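Local coordinates for protein catechol 1,2-dioxygenase (Burkholderia vietnamiensis, PDB 5TD3) that probably catalyses the oxygen-dependent intradiol ring cleavage of catechol to cis,cis-muconate at a metal centre of the kind that holds non-haem iron in its relatives, at residues E165-N170 and H235-V240; N231-V236 and Q251-G256; P274-K279 and Q293-D298. All blocks are in the same frame, centred on the assembly; numbering follows the deposited sequence.

Interaction 1: E165-N170 and H235-V240; sequences ECWHAN and HVHFFV. With ZN (zinc ion), chain C.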
# COMPACT_ATOMS: atom_id res chain seq x y z
N GLU A 165 -25.04 -19.43 -0.47
CA GLU A 165 -24.90 -18.31 0.45
C GLU A 165 -25.15 -17.00 -0.29
O GLU A 165 -24.72 -16.84 -1.44
CB GLU A 165 -23.51 -18.28 1.07
CG GLU A 165 -23.11 -19.50 1.85
CD GLU A 165 -21.71 -19.35 2.39
OE1 GLU A 165 -21.52 -18.46 3.22
OE2 GLU A 165 -20.80 -20.11 1.99
N CYS A 166 -25.82 -16.08 0.37
CA CYS A 166 -26.27 -14.83 -0.23
C CYS A 166 -25.88 -13.68 0.68
O CYS A 166 -26.06 -13.77 1.90
CB CYS A 166 -27.80 -14.86 -0.39
SG CYS A 166 -28.53 -13.43 -1.21
N TRP A 167 -25.37 -12.59 0.11
CA TRP A 167 -25.29 -11.35 0.88
C TRP A 167 -25.45 -10.17 -0.06
O TRP A 167 -25.05 -10.23 -1.22
CB TRP A 167 -23.98 -11.24 1.70
CG TRP A 167 -22.65 -11.16 0.92
CD1 TRP A 167 -21.85 -10.06 0.76
CD2 TRP A 167 -21.96 -12.25 0.28
NE1 TRP A 167 -20.73 -10.39 0.04
CE2 TRP A 167 -20.77 -11.72 -0.26
CE3 TRP A 167 -22.24 -13.61 0.10
CZ2 TRP A 167 -19.86 -12.50 -0.98
CZ3 TRP A 167 -21.34 -14.39 -0.60
CH2 TRP A 167 -20.16 -13.84 -1.13
N HIS A 168 -26.07 -9.10 0.45
CA HIS A 168 -26.30 -7.92 -0.37
C HIS A 168 -26.61 -6.73 0.54
O HIS A 168 -26.76 -6.88 1.76
CB HIS A 168 -27.42 -8.15 -1.39
CG HIS A 168 -28.77 -8.31 -0.76
ND1 HIS A 168 -29.55 -7.25 -0.36
CD2 HIS A 168 -29.48 -9.43 -0.46
CE1 HIS A 168 -30.68 -7.70 0.16
NE2 HIS A 168 -30.66 -9.02 0.11
N ALA A 169 -26.70 -5.56 -0.07
CA ALA A 169 -26.84 -4.29 0.63
C ALA A 169 -28.31 -3.94 0.89
O ALA A 169 -29.23 -4.52 0.31
CB ALA A 169 -26.17 -3.18 -0.17
N ASN A 170 -28.52 -2.96 1.78
CA ASN A 170 -29.85 -2.43 2.05
C ASN A 170 -30.14 -1.25 1.12
O ASN A 170 -29.40 -0.99 0.16
CB ASN A 170 -29.98 -2.08 3.54
CG ASN A 170 -29.24 -0.78 3.94
OD1 ASN A 170 -28.51 -0.20 3.15
ND2 ASN A 170 -29.44 -0.35 5.19
N HIS A 235 -26.77 -5.26 -6.85
CA HIS A 235 -26.35 -6.62 -7.14
C HIS A 235 -26.54 -7.47 -5.89
O HIS A 235 -26.78 -6.96 -4.80
CB HIS A 235 -24.89 -6.66 -7.59
CG HIS A 235 -23.96 -6.09 -6.56
ND1 HIS A 235 -23.78 -4.74 -6.39
CD2 HIS A 235 -23.20 -6.69 -5.61
CE1 HIS A 235 -22.94 -4.53 -5.39
NE2 HIS A 235 -22.56 -5.70 -4.91
N VAL A 236 -26.41 -8.77 -6.07
CA VAL A 236 -26.52 -9.74 -4.99
C VAL A 236 -25.35 -10.70 -5.14
O VAL A 236 -25.09 -11.17 -6.26
CB VAL A 236 -27.85 -10.52 -5.04
CG1 VAL A 236 -27.89 -11.55 -3.93
CG2 VAL A 236 -29.04 -9.57 -4.92
N HIS A 237 -24.65 -10.98 -4.04
CA HIS A 237 -23.52 -11.91 -4.04
C HIS A 237 -23.96 -13.32 -3.70
O HIS A 237 -24.88 -13.52 -2.90
CB HIS A 237 -22.45 -11.53 -3.01
CG HIS A 237 -21.83 -10.18 -3.21
ND1 HIS A 237 -20.66 -10.01 -3.92
CD2 HIS A 237 -22.17 -8.96 -2.74
CE1 HIS A 237 -20.34 -8.72 -3.92
NE2 HIS A 237 -21.23 -8.07 -3.20
N PHE A 238 -23.23 -14.30 -4.26
CA PHE A 238 -23.40 -15.70 -3.92
C PHE A 238 -22.07 -16.45 -3.81
O PHE A 238 -21.16 -16.26 -4.62
CB PHE A 238 -24.27 -16.44 -4.95
CG PHE A 238 -25.66 -15.91 -5.06
CD1 PHE A 238 -26.65 -16.33 -4.19
CD2 PHE A 238 -25.99 -15.00 -6.06
CE1 PHE A 238 -27.94 -15.84 -4.30
CE2 PHE A 238 -27.29 -14.52 -6.18
CZ PHE A 238 -28.26 -14.95 -5.30
N PHE A 239 -22.00 -17.33 -2.82
CA PHE A 239 -21.11 -18.48 -2.80
C PHE A 239 -21.99 -19.71 -2.98
O PHE A 239 -23.08 -19.77 -2.39
CB PHE A 239 -20.38 -18.66 -1.46
CG PHE A 239 -19.18 -17.79 -1.25
CD1 PHE A 239 -18.35 -17.43 -2.29
CD2 PHE A 239 -18.86 -17.37 0.04
CE1 PHE A 239 -17.23 -16.63 -2.06
CE2 PHE A 239 -17.75 -16.58 0.28
CZ PHE A 239 -16.94 -16.21 -0.78
N VAL A 240 -21.52 -20.70 -3.73
CA VAL A 240 -22.16 -22.02 -3.71
C VAL A 240 -21.08 -23.07 -3.48
O VAL A 240 -20.13 -23.19 -4.26
CB VAL A 240 -22.93 -22.32 -5.00
CG1 VAL A 240 -23.67 -23.65 -4.83
CG2 VAL A 240 -23.91 -21.20 -5.32
ZN ZN C . -21.57 -6.15 -3.14
O HOH W 1 -25.41 -5.60 -2.65
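Strand segments 165-167 and 235-240 run antiparallel, their short axes at 159°, and two hydrogen-bonded pairs, E165 with F239 and W167 with H237, flank the non-hydrogen-bonded pair C166-F238. The bond from E165 N to F239 O is short and almost straight (2.8 Å), while the return bond from F239 N to E165 O is more bent. W167 and H237 share a face of the sheet. The indole has CG wedged between the backbone N and the carbonyl carbon (chi1 64°), which lays it flat over H237: the five-membered ring stacks offset on the imidazole, centroids 4.2 Å apart and planes nearly parallel, and H237 CB makes a CH-pi contact 3.3 Å from the centroid of the six-membered ring. The far rim of the indole, CH2, then points over the centre of the F239 ring, edge-to-face. This is one of the two sheets of the beta-sandwich core of intradiol dioxygenases, and its strand 235-241 delivers two metal ligands: H235 NE2 (2.1 Å) and H237 NE2 bind the zinc ion, with Y175 as a third. The indole therefore backs a ligand ring directly. On the reverse face C166 SG presses on V236 CG1 at 3.4 Å and lies obliquely to the F238 ring. Further along, a water accepts from A169 N and donates to H235 O, both at 2.9 Å.

Interaction 2: N231-V236 and Q251-G256; sequences NRPAHV and QFNIEG. With ZN (zinc ion), chain C.
V236 and F252 form an antiparallel hydrogen-bonded pair, V236 N giving to F252 O and F252 N to V236 O, each at 3.0 Å. Beside them H235 and N253, a non-hydrogen-bonded pair, draw their CA atoms to 4.2 Å, close enough for H235 CA to touch F252 O at 3.2 Å. This is the tight part of the contact. V236 and F252 lie side by side and point the same way; F252 has its CG between the backbone N and the carbonyl carbon (chi1 65°), and V236 CB sits above one face of the ring, toward the rim. One residue further out, I254 N makes a nearly straight bond to A234 O, coming from above the carbonyl plane, while A234 CB rests on I254 CG1 (3.7 Å). P233 CG is in close contact with N253 OD1 at 3.2 Å.

Packing is looser at the two ends. A water donates to both A234 O (2.7 Å) and I254 O, joining the two backbones just outside the paired strands, and E255 and G256 beyond it are exposed to solvent. On the metal side the R232 guanidinium reaches over one face of the H235 ring, and its NH2 is in a salt bridge with D263.

The ring of H235 is fixed in rotation from behind: ND1 donates to P233 O at 2.7 Å, in the ring plane and nearly straight (171°), while NE2, on the other side of the ring, binds the zinc ion. The beta hairpin 235-241/248-253 thus carries a histidine ligand of the metal site, its ring set by a second-shell carbonyl, within one sheet of the beta-sandwich of the intradiol dioxygenase fold.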
# COMPACT_ATOMS: atom_id res chain seq x y z
N ASN A 231 -18.93 3.90 -7.87
CA ASN A 231 -20.24 3.30 -7.64
C ASN A 231 -20.38 1.93 -8.30
O ASN A 231 -19.78 1.66 -9.35
CB ASN A 231 -21.35 4.21 -8.17
CG ASN A 231 -21.39 5.54 -7.46
OD1 ASN A 231 -21.34 5.59 -6.23
ND2 ASN A 231 -21.44 6.62 -8.22
N ARG A 232 -21.20 1.08 -7.68
CA ARG A 232 -21.60 -0.21 -8.24
C ARG A 232 -23.10 -0.21 -8.51
O ARG A 232 -23.86 0.40 -7.75
CB ARG A 232 -21.29 -1.36 -7.28
CG ARG A 232 -19.86 -1.39 -6.79
CD ARG A 232 -19.44 -2.77 -6.39
NE ARG A 232 -19.41 -3.67 -7.52
CZ ARG A 232 -19.49 -4.99 -7.43
NH1 ARG A 232 -19.61 -5.57 -6.24
NH2 ARG A 232 -19.45 -5.72 -8.52
N PRO A 233 -23.56 -0.91 -9.55
CA PRO A 233 -24.99 -1.13 -9.70
C PRO A 233 -25.50 -2.05 -8.60
O PRO A 233 -24.72 -2.74 -7.93
CB PRO A 233 -25.09 -1.81 -11.08
CG PRO A 233 -23.76 -2.55 -11.20
CD PRO A 233 -22.77 -1.60 -10.58
N ALA A 234 -26.81 -2.05 -8.39
CA ALA A 234 -27.39 -2.98 -7.42
C ALA A 234 -27.10 -4.42 -7.84
O ALA A 234 -27.18 -4.77 -9.02
CB ALA A 234 -28.90 -2.77 -7.29
N HIS A 235 -26.77 -5.26 -6.85
CA HIS A 235 -26.35 -6.62 -7.14
C HIS A 235 -26.54 -7.47 -5.89
O HIS A 235 -26.78 -6.96 -4.80
CB HIS A 235 -24.89 -6.66 -7.59
CG HIS A 235 -23.96 -6.09 -6.56
ND1 HIS A 235 -23.78 -4.74 -6.39
CD2 HIS A 235 -23.20 -6.69 -5.61
CE1 HIS A 235 -22.94 -4.53 -5.39
NE2 HIS A 235 -22.56 -5.70 -4.91
N VAL A 236 -26.41 -8.77 -6.07
CA VAL A 236 -26.52 -9.74 -4.99
C VAL A 236 -25.35 -10.70 -5.14
O VAL A 236 -25.09 -11.17 -6.26
CB VAL A 236 -27.85 -10.52 -5.04
CG1 VAL A 236 -27.89 -11.55 -3.93
CG2 VAL A 236 -29.04 -9.57 -4.92
N GLN A 251 -22.24 -13.45 -8.71
CA GLN A 251 -23.23 -12.46 -8.34
C GLN A 251 -24.26 -12.40 -9.46
O GLN A 251 -24.10 -13.01 -10.51
CB GLN A 251 -22.60 -11.08 -8.15
CG GLN A 251 -22.53 -10.26 -9.43
CD GLN A 251 -21.94 -8.88 -9.22
OE1 GLN A 251 -22.14 -7.97 -10.03
NE2 GLN A 251 -21.22 -8.71 -8.12
N PHE A 252 -25.34 -11.66 -9.22
CA PHE A 252 -26.09 -11.17 -10.38
C PHE A 252 -26.44 -9.71 -10.16
O PHE A 252 -26.49 -9.22 -9.02
CB PHE A 252 -27.31 -12.03 -10.76
CG PHE A 252 -28.42 -12.06 -9.75
CD1 PHE A 252 -29.21 -10.93 -9.50
CD2 PHE A 252 -28.74 -13.24 -9.11
CE1 PHE A 252 -30.25 -10.98 -8.59
CE2 PHE A 252 -29.78 -13.29 -8.19
CZ PHE A 252 -30.54 -12.17 -7.93
N ASN A 253 -26.62 -9.00 -11.26
CA ASN A 253 -26.97 -7.59 -11.19
C ASN A 253 -28.47 -7.43 -11.37
O ASN A 253 -29.12 -8.21 -12.08
CB ASN A 253 -26.21 -6.80 -12.24
CG ASN A 253 -24.75 -6.64 -11.88
OD1 ASN A 253 -24.38 -5.72 -11.15
ND2 ASN A 253 -23.92 -7.56 -12.35
N ILE A 254 -29.02 -6.40 -10.73
CA ILE A 254 -30.45 -6.12 -10.85
C ILE A 254 -30.70 -5.49 -12.20
O ILE A 254 -30.12 -4.45 -12.54
CB ILE A 254 -30.92 -5.21 -9.71
CG1 ILE A 254 -30.61 -5.88 -8.36
CG2 ILE A 254 -32.42 -4.92 -9.85
CD1 ILE A 254 -31.28 -7.23 -8.18
N GLU A 255 -31.58 -6.12 -12.98
CA GLU A 255 -31.93 -5.65 -14.31
C GLU A 255 -32.34 -4.19 -14.29
O GLU A 255 -33.08 -3.74 -13.40
CB GLU A 255 -33.08 -6.51 -14.84
CG GLU A 255 -33.43 -6.28 -16.28
CD GLU A 255 -34.54 -7.20 -16.73
OE1 GLU A 255 -35.60 -7.24 -16.05
OE2 GLU A 255 -34.35 -7.92 -17.73
N GLY A 256 -31.87 -3.44 -15.27
CA GLY A 256 -32.30 -2.07 -15.45
C GLY A 256 -31.56 -1.04 -14.64
O GLY A 256 -31.86 0.16 -14.79
ZN ZN C . -21.57 -6.15 -3.14
O HOH W 2 -27.39 -3.99 -11.57

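Interaction 3: P274-K279 and Q293-D298; sequences PPVTTK and QDITFD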
# COMPACT_ATOMS: atom_id res chain seq x y z
N PRO A 274 -30.38 -11.68 -14.62
CA PRO A 274 -31.64 -12.39 -14.84
C PRO A 274 -32.80 -11.42 -14.91
O PRO A 274 -32.78 -10.36 -14.28
CB PRO A 274 -31.75 -13.31 -13.61
CG PRO A 274 -31.00 -12.57 -12.56
CD PRO A 274 -29.85 -11.89 -13.26
N PRO A 275 -33.85 -11.76 -15.65
CA PRO A 275 -35.02 -10.87 -15.72
C PRO A 275 -35.69 -10.72 -14.37
O PRO A 275 -35.75 -11.66 -13.57
CB PRO A 275 -35.93 -11.55 -16.75
CG PRO A 275 -35.44 -12.96 -16.89
CD PRO A 275 -33.96 -12.92 -16.56
N VAL A 276 -36.19 -9.52 -14.11
CA VAL A 276 -36.94 -9.22 -12.90
C VAL A 276 -38.40 -9.04 -13.29
O VAL A 276 -38.71 -8.34 -14.26
CB VAL A 276 -36.41 -7.97 -12.18
CG1 VAL A 276 -37.18 -7.78 -10.89
CG2 VAL A 276 -34.91 -8.11 -11.92
N THR A 277 -39.30 -9.70 -12.56
CA THR A 277 -40.72 -9.62 -12.84
C THR A 277 -41.48 -9.27 -11.56
O THR A 277 -41.18 -9.80 -10.49
CB THR A 277 -41.25 -10.95 -13.43
OG1 THR A 277 -41.01 -12.02 -12.51
CG2 THR A 277 -40.55 -11.26 -14.74
N THR A 278 -42.47 -8.39 -11.70
CA THR A 278 -43.32 -8.05 -10.57
C THR A 278 -44.44 -9.08 -10.47
O THR A 278 -45.11 -9.38 -11.46
CB THR A 278 -43.91 -6.64 -10.73
OG1 THR A 278 -42.85 -5.68 -10.87
CG2 THR A 278 -44.79 -6.28 -9.53
N LYS A 279 -44.65 -9.60 -9.26
CA LYS A 279 -45.65 -10.62 -9.00
C LYS A 279 -46.53 -10.17 -7.84
O LYS A 279 -46.19 -9.24 -7.11
CB LYS A 279 -45.00 -11.98 -8.67
CG LYS A 279 -44.20 -12.59 -9.82
CD LYS A 279 -43.83 -14.04 -9.53
CE LYS A 279 -43.20 -14.70 -10.75
NZ LYS A 279 -42.77 -16.11 -10.51
N GLN A 293 -40.95 -8.27 -6.10
CA GLN A 293 -40.11 -8.51 -7.26
C GLN A 293 -39.58 -9.93 -7.19
O GLN A 293 -39.12 -10.38 -6.14
CB GLN A 293 -38.93 -7.54 -7.31
CG GLN A 293 -39.31 -6.08 -7.33
CD GLN A 293 -39.37 -5.54 -8.73
OE1 GLN A 293 -40.21 -5.94 -9.53
NE2 GLN A 293 -38.46 -4.62 -9.04
N ASP A 294 -39.60 -10.63 -8.32
CA ASP A 294 -39.24 -12.04 -8.35
C ASP A 294 -38.14 -12.25 -9.37
O ASP A 294 -38.20 -11.74 -10.50
CB ASP A 294 -40.44 -12.91 -8.67
CG ASP A 294 -40.17 -14.38 -8.44
OD1 ASP A 294 -40.11 -14.80 -7.26
OD2 ASP A 294 -40.06 -15.14 -9.43
N ILE A 295 -37.13 -13.02 -8.98
CA ILE A 295 -35.98 -13.31 -9.82
C ILE A 295 -35.72 -14.80 -9.80
O ILE A 295 -35.46 -15.37 -8.73
CB ILE A 295 -34.72 -12.55 -9.37
CG1 ILE A 295 -34.95 -11.04 -9.50
CG2 ILE A 295 -33.53 -13.02 -10.19
CD1 ILE A 295 -33.76 -10.21 -9.07
N THR A 296 -35.80 -15.43 -10.96
CA THR A 296 -35.36 -16.81 -11.11
C THR A 296 -33.90 -16.80 -11.53
O THR A 296 -33.53 -16.15 -12.52
CB THR A 296 -36.21 -17.55 -12.15
OG1 THR A 296 -37.61 -17.43 -11.81
CG2 THR A 296 -35.83 -19.02 -12.20
N PHE A 297 -33.06 -17.53 -10.80
CA PHE A 297 -31.63 -17.56 -11.08
C PHE A 297 -31.10 -18.94 -10.76
O PHE A 297 -31.17 -19.38 -9.61
CB PHE A 297 -30.88 -16.50 -10.29
CG PHE A 297 -29.41 -16.40 -10.63
CD1 PHE A 297 -29.00 -15.97 -11.89
CD2 PHE A 297 -28.44 -16.70 -9.68
CE1 PHE A 297 -27.65 -15.87 -12.20
CE2 PHE A 297 -27.09 -16.60 -9.99
CZ PHE A 297 -26.70 -16.19 -11.24
N ASP A 298 -30.59 -19.62 -11.78
CA ASP A 298 -30.10 -20.99 -11.66
C ASP A 298 -28.58 -20.99 -11.56
O ASP A 298 -27.90 -20.13 -12.12
CB ASP A 298 -30.55 -21.82 -12.87
CG ASP A 298 -32.06 -21.97 -12.94
OD1 ASP A 298 -32.72 -22.02 -11.87
OD2 ASP A 298 -32.59 -22.02 -14.08
O HOH W 3 -35.67 -14.14 -13.58
O HOH W 4 -38.12 -12.69 -13.45
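Q293 meets both T278 and V276 across the antiparallel strands 276-279 and 293-296, whose short axes run at 136° to each other. Its side chain bends sharply at chi2 (-95°), bringing the amide back toward the partner strand: T278 OG1 donates to OE1 at 3.0 Å, and V276 CG1 packs against the same amide. D294 comes next, on the opposite face, in a hydrogen-bonded pair with T277. D294 N gives to T277 O at 2.8 Å and T277 N to D294 O at 3.1 Å. The carboxylate is reached by the extended chain of K279, whose CD and CE run along D294 CB and CG before NZ closes a salt bridge to OD2 at 3.1 Å. NZ comes from above the carboxylate plane, 67° out of it. The same OD2 is also hydrogen-bonded to H148 of strand 144-152, so two partners share the one oxygen.

I295 returns to the face of Q293, and here the contact turns apolar. CD1 rests against V276 CG2 (3.7 Å), while CG2, on the other branch, is pressed against P274 CG at 3.5 Å, tighter than usual van der Waals contact. T296 takes part mainly through its backbone: its O touches P274 CB at 3.5 Å, and its N donates to a water. F297 closes the walk: P274 CG comes obliquely to its ring, 4.0 Å from F297 CD1, and the ring also forms edge-to-face pairs with F252 and F299.

A polar, largely exposed end thus grades into a buried proline-isoleucine-phenylalanine end. Within this chain strand 276-279 is the outermost strand of the second sheet of the beta-sandwich, and the I295 side chain, on the neighbouring strand, touches F252 of the other sheet in the sandwich interior.

Interactions 1 and 2 share H235 and V236, their centres being about 10 Å apart: strand 235-241 pairs with 163-167 on one side and 248-253 on the other, and both contacts touch the zinc ion. Interaction 3 belongs to the other sheet of the sandwich, with its centre about 15 Å from that of interaction 1 and 13 Å from that of interaction 2. Aromatic rings join the three: F238 CE2 meets F252 CE2 at 3.4 Å, and F252 CD2 meets F297 CD2 at 3.5 Å. E255 OE1 also approaches V276 N at 3.1 Å, a probable hydrogen bond. The side chain of F297 is about 14 Å from the zinc ion, so interaction 3 does not reach the metal site itself.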